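Long-range contact in GTPase activator-like protein (Chaetomium thermophilum, PDB 5HIU), which is the N-terminal part of TSC2, which is probably a GTPase activator, and probably takes part in assembly of its complex: residues T356-H367 and N422-R433. Residues are numbered along the deposited sequence; the frame is centred on the assembly and turned at random.
Sequences TEILRLINSLFH and NVSLQLKHLILR
Gln426 fits as a knob between Thr356, Leu359, Arg360 and Asn363, on the side where helix 352-366 faces helix 423-441. A turn about its CB-CG bond brings OE1 to Asn363 ND2. There the ND2 of Asn363 serves two acceptors of the same residue, 3.0 Å from Gln426 OE1 and 3.1 Å from Gln426 O. Neither bond lies in its carbonyl plane; ND2 stands above both, and the two amide planes are turned 76° apart. Gln426 O is thus shared, since it also accepts the helical N-H of Leu430. The other branch of Asn363, OD1, rests against the backbone and CB of Leu430, 3.2 Å from Leu430 CA. At the start of the interface Thr356 OG1 lies beside Val423 but spends its hydrogen bond within its own helix, on Thr352 O.

Farther along, the last carbonyl of helix 352-366 is gripped from across the interface: Phe366 O receives NE of Arg433 at 2.7 Å, in the guanidinium plane, and a weak bond from NH2. With CG anti to the backbone N (chi1 -178°), Arg433 reaches past the helix end, and its guanidinium lies flat on the His367 ring, centres 4.0 Å apart. The positive guanidinium would probably offset the partial negative charge at this C-terminal end of the helix.

Apolar contacts line the other side. Leu359 CD1 packs on Gln426 CB at 3.4 Å and on Val423 and Leu427, while Leu430 CD1 lies 3.8 Å from Phe366 CD2, obliquely to the ring. Helices 383-391 and 448-459 continue this core beyond Leu430. Segments 356-366 and 423-433 run nearly parallel, 21° apart, as helices lying side by side in one layer of an elongated, all-helical alpha-solenoid do, here that of the TSC2 N-terminus.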
loop_
_atom_site.group_PDB
_atom_site.type_symbol
_atom_site.label_atom_id
_atom_site.label_comp_id
_atom_site.label_asym_id
_atom_site.label_seq_id
_atom_site.Cartn_x
_atom_site.Cartn_y
_atom_site.Cartn_z
ATOM N N THR A 356 9.240 22.027 13.763
ATOM C CA THR A 356 7.807 22.133 14.070
ATOM C C THR A 356 7.188 20.766 14.433
ATOM O O THR A 356 6.349 20.697 15.338
ATOM C CB THR A 356 7.006 22.786 12.917
ATOM O OG1 THR A 356 7.614 24.029 12.550
ATOM C CG2 THR A 356 5.554 23.058 13.319
ATOM N N GLU A 357 7.603 19.695 13.740
ATOM C CA GLU A 357 7.082 18.332 13.996
ATOM C C GLU A 357 7.600 17.753 15.309
ATOM O O GLU A 357 6.802 17.354 16.166
ATOM C CB GLU A 357 7.381 17.370 12.832
ATOM C CG GLU A 357 6.585 17.674 11.576
ATOM C CD GLU A 357 5.079 17.740 11.839
ATOM O OE1 GLU A 357 4.417 16.659 11.950
ATOM O OE2 GLU A 357 4.551 18.876 11.930
ATOM N N ILE A 358 8.923 17.724 15.472
ATOM C CA ILE A 358 9.528 17.366 16.762
ATOM C C ILE A 358 8.689 17.940 17.901
ATOM O O ILE A 358 8.298 17.223 18.813
ATOM C CB ILE A 358 10.961 17.911 16.926
ATOM C CG1 ILE A 358 11.923 17.309 15.888
ATOM C CG2 ILE A 358 11.465 17.610 18.334
ATOM C CD1 ILE A 358 12.387 15.894 16.182
ATOM N N LEU A 359 8.420 19.237 17.819
ATOM C CA LEU A 359 7.606 19.926 18.797
ATOM C C LEU A 359 6.191 19.377 18.827
ATOM O O LEU A 359 5.649 19.123 19.901
ATOM C CB LEU A 359 7.544 21.435 18.513
ATOM C CG LEU A 359 8.765 22.327 18.808
ATOM C CD1 LEU A 359 8.411 23.809 18.656
ATOM C CD2 LEU A 359 9.317 22.065 20.202
ATOM N N ARG A 360 5.575 19.214 17.664
ATOM C CA ARG A 360 4.161 18.807 17.615
ATOM C C ARG A 360 3.963 17.470 18.318
ATOM O O ARG A 360 2.975 17.267 19.014
ATOM C CB ARG A 360 3.605 18.805 16.170
ATOM C CG ARG A 360 2.292 18.028 15.995
ATOM C CD ARG A 360 1.248 18.649 15.075
ATOM N NE ARG A 360 1.796 18.982 13.756
ATOM C CZ ARG A 360 1.691 20.178 13.164
ATOM N NH1 ARG A 360 1.018 21.181 13.736
ATOM N NH2 ARG A 360 2.248 20.371 11.973
ATOM N N LEU A 361 4.927 16.581 18.153
ATOM C CA LEU A 361 4.945 15.305 18.863
ATOM C C LEU A 361 4.975 15.567 20.363
ATOM O O LEU A 361 4.060 15.176 21.094
ATOM C CB LEU A 361 6.171 14.477 18.439
ATOM C CG LEU A 361 6.191 13.007 18.845
ATOM C CD1 LEU A 361 7.021 12.212 17.860
ATOM C CD2 LEU A 361 6.692 12.775 20.266
ATOM N N ILE A 362 6.002 16.288 20.798
ATOM C CA ILE A 362 6.177 16.609 22.208
ATOM C C ILE A 362 4.915 17.290 22.729
ATOM O O ILE A 362 4.435 16.968 23.804
ATOM C CB ILE A 362 7.438 17.466 22.459
ATOM C CG1 ILE A 362 8.709 16.682 22.071
ATOM C CG2 ILE A 362 7.538 17.865 23.928
ATOM C CD1 ILE A 362 9.979 17.516 22.098
ATOM N N ASN A 363 4.328 18.175 21.946
ATOM C CA ASN A 363 3.091 18.806 22.383
ATOM C C ASN A 363 1.936 17.840 22.544
ATOM O O ASN A 363 1.055 18.074 23.353
ATOM C CB ASN A 363 2.691 19.911 21.433
ATOM C CG ASN A 363 3.276 21.232 21.827
ATOM O OD1 ASN A 363 3.124 21.656 22.967
ATOM N ND2 ASN A 363 3.951 21.896 20.897
ATOM N N SER A 364 1.932 16.759 21.779
ATOM C CA SER A 364 0.879 15.768 21.912
ATOM C C SER A 364 1.121 14.845 23.104
ATOM O O SER A 364 0.192 14.175 23.567
ATOM C CB SER A 364 0.763 14.929 20.647
ATOM O OG SER A 364 1.948 14.187 20.474
ATOM N N LEU A 365 2.367 14.780 23.568
ATOM C CA LEU A 365 2.697 14.073 24.811
ATOM C C LEU A 365 2.218 14.790 26.080
ATOM O O LEU A 365 1.759 14.148 27.011
ATOM C CB LEU A 365 4.193 13.854 24.913
ATOM C CG LEU A 365 4.767 12.832 23.961
ATOM C CD1 LEU A 365 6.254 12.739 24.233
ATOM C CD2 LEU A 365 4.111 11.463 24.104
ATOM N N PHE A 366 2.341 16.111 26.129
ATOM C CA PHE A 366 1.955 16.846 27.314
ATOM C C PHE A 366 0.463 17.131 27.352
ATOM O O PHE A 366 -0.088 17.400 28.421
ATOM C CB PHE A 366 2.752 18.141 27.427
ATOM C CG PHE A 366 4.169 17.935 27.865
ATOM C CD1 PHE A 366 4.487 17.874 29.212
ATOM C CD2 PHE A 366 5.182 17.805 26.937
ATOM C CE1 PHE A 366 5.793 17.675 29.621
ATOM C CE2 PHE A 366 6.488 17.611 27.337
ATOM C CZ PHE A 366 6.798 17.543 28.682
ATOM N N HIS A 367 -0.187 17.096 26.191
ATOM C CA HIS A 367 -1.646 17.254 26.105
ATOM C C HIS A 367 -2.196 16.290 25.069
ATOM O O HIS A 367 -1.808 16.339 23.918
ATOM C CB HIS A 367 -2.022 18.697 25.726
ATOM C CG HIS A 367 -3.425 19.080 26.103
ATOM N ND1 HIS A 367 -3.814 20.390 26.289
ATOM C CD2 HIS A 367 -4.523 18.325 26.354
ATOM C CE1 HIS A 367 -5.093 20.427 26.621
ATOM N NE2 HIS A 367 -5.546 19.186 26.668
ATOM N N ASN A 422 5.886 28.992 12.067
ATOM C CA ASN A 422 5.559 27.615 12.420
ATOM C C ASN A 422 6.067 27.226 13.809
ATOM O O ASN A 422 5.304 27.253 14.768
ATOM C CB ASN A 422 6.112 26.659 11.367
ATOM C CG ASN A 422 5.070 26.214 10.374
ATOM O OD1 ASN A 422 3.882 26.536 10.496
ATOM N ND2 ASN A 422 5.510 25.452 9.386
ATOM N N VAL A 423 7.348 26.878 13.921
ATOM C CA VAL A 423 7.946 26.512 15.207
ATOM C C VAL A 423 7.388 27.400 16.318
ATOM O O VAL A 423 6.933 26.920 17.359
ATOM C CB VAL A 423 9.479 26.650 15.155
ATOM C CG1 VAL A 423 10.072 26.798 16.552
ATOM C CG2 VAL A 423 10.086 25.460 14.425
ATOM N N SER A 424 7.411 28.697 16.061
ATOM C CA SER A 424 6.860 29.698 16.964
ATOM C C SER A 424 5.431 29.371 17.433
ATOM O O SER A 424 5.059 29.715 18.546
ATOM C CB SER A 424 6.895 31.070 16.266
ATOM O OG SER A 424 6.590 32.128 17.144
ATOM N N LEU A 425 4.639 28.719 16.588
ATOM C CA LEU A 425 3.265 28.334 16.937
ATOM C C LEU A 425 3.251 27.205 17.974
ATOM O O LEU A 425 2.374 27.155 18.841
ATOM C CB LEU A 425 2.468 27.894 15.685
ATOM C CG LEU A 425 2.527 28.714 14.370
ATOM C CD1 LEU A 425 1.877 27.952 13.211
ATOM C CD2 LEU A 425 1.916 30.108 14.509
ATOM N N GLN A 426 4.218 26.297 17.872
ATOM C CA GLN A 426 4.278 25.127 18.750
ATOM C C GLN A 426 4.836 25.480 20.136
ATOM O O GLN A 426 4.373 24.959 21.146
ATOM C CB GLN A 426 5.080 23.994 18.091
ATOM C CG GLN A 426 4.405 23.379 16.864
ATOM C CD GLN A 426 3.147 22.591 17.202
ATOM O OE1 GLN A 426 3.194 21.647 17.992
ATOM N NE2 GLN A 426 2.015 22.968 16.598
ATOM N N LEU A 427 5.811 26.379 20.184
ATOM C CA LEU A 427 6.349 26.845 21.461
ATOM C C LEU A 427 5.283 27.533 22.292
ATOM O O LEU A 427 5.105 27.203 23.455
ATOM C CB LEU A 427 7.522 27.791 21.252
ATOM C CG LEU A 427 8.880 27.097 21.241
ATOM C CD1 LEU A 427 9.918 27.971 20.557
ATOM C CD2 LEU A 427 9.311 26.783 22.661
ATOM N N LYS A 428 4.567 28.479 21.696
ATOM C CA LYS A 428 3.442 29.114 22.383
ATOM C C LYS A 428 2.442 28.066 22.884
ATOM O O LYS A 428 1.811 28.267 23.924
ATOM C CB LYS A 428 2.735 30.126 21.481
ATOM N N HIS A 429 2.306 26.956 22.154
ATOM C CA HIS A 429 1.442 25.854 22.582
ATOM C C HIS A 429 1.996 25.104 23.789
ATOM O O HIS A 429 1.250 24.794 24.721
ATOM C CB HIS A 429 1.187 24.874 21.431
ATOM C CG HIS A 429 0.040 25.269 20.560
ATOM N ND1 HIS A 429 -0.031 26.499 19.940
ATOM C CD2 HIS A 429 -1.086 24.605 20.211
ATOM C CE1 HIS A 429 -1.153 26.576 19.250
ATOM N NE2 HIS A 429 -1.811 25.441 19.396
ATOM N N LEU A 430 3.295 24.811 23.754
ATOM C CA LEU A 430 3.974 24.063 24.814
ATOM C C LEU A 430 4.162 24.901 26.099
ATOM O O LEU A 430 3.794 24.491 27.208
ATOM C CB LEU A 430 5.332 23.586 24.303
ATOM C CG LEU A 430 6.129 22.645 25.202
ATOM C CD1 LEU A 430 5.332 21.396 25.560
ATOM C CD2 LEU A 430 7.434 22.281 24.502
ATOM N N ILE A 431 4.739 26.080 25.942
ATOM C CA ILE A 431 4.828 26.993 27.053
ATOM C C ILE A 431 3.478 27.020 27.757
ATOM O O ILE A 431 3.408 26.765 28.955
ATOM C CB ILE A 431 5.266 28.415 26.609
ATOM C CG1 ILE A 431 6.711 28.408 26.056
ATOM C CG2 ILE A 431 5.126 29.406 27.759
ATOM C CD1 ILE A 431 7.630 27.377 26.686
ATOM N N LEU A 432 2.404 27.273 27.016
ATOM C CA LEU A 432 1.094 27.393 27.647
ATOM C C LEU A 432 0.751 26.133 28.438
ATOM O O LEU A 432 0.292 26.218 29.580
ATOM C CB LEU A 432 -0.012 27.704 26.626
ATOM C CG LEU A 432 -1.373 28.080 27.242
ATOM C CD1 LEU A 432 -1.305 29.374 28.036
ATOM C CD2 LEU A 432 -2.457 28.185 26.186
ATOM N N ARG A 433 0.992 24.975 27.834
ATOM C CA ARG A 433 0.686 23.695 28.474
ATOM C C ARG A 433 1.548 23.423 29.713
ATOM O O ARG A 433 1.024 23.035 30.748
ATOM C CB ARG A 433 0.855 22.551 27.480
ATOM C CG ARG A 433 0.510 21.178 28.029
ATOM C CD ARG A 433 -0.901 21.108 28.598
ATOM N NE ARG A 433 -1.217 19.752 29.048
ATOM C CZ ARG A 433 -2.279 19.414 29.777
ATOM N NH1 ARG A 433 -3.165 20.329 30.151
ATOM N NH2 ARG A 433 -2.459 18.147 30.132
#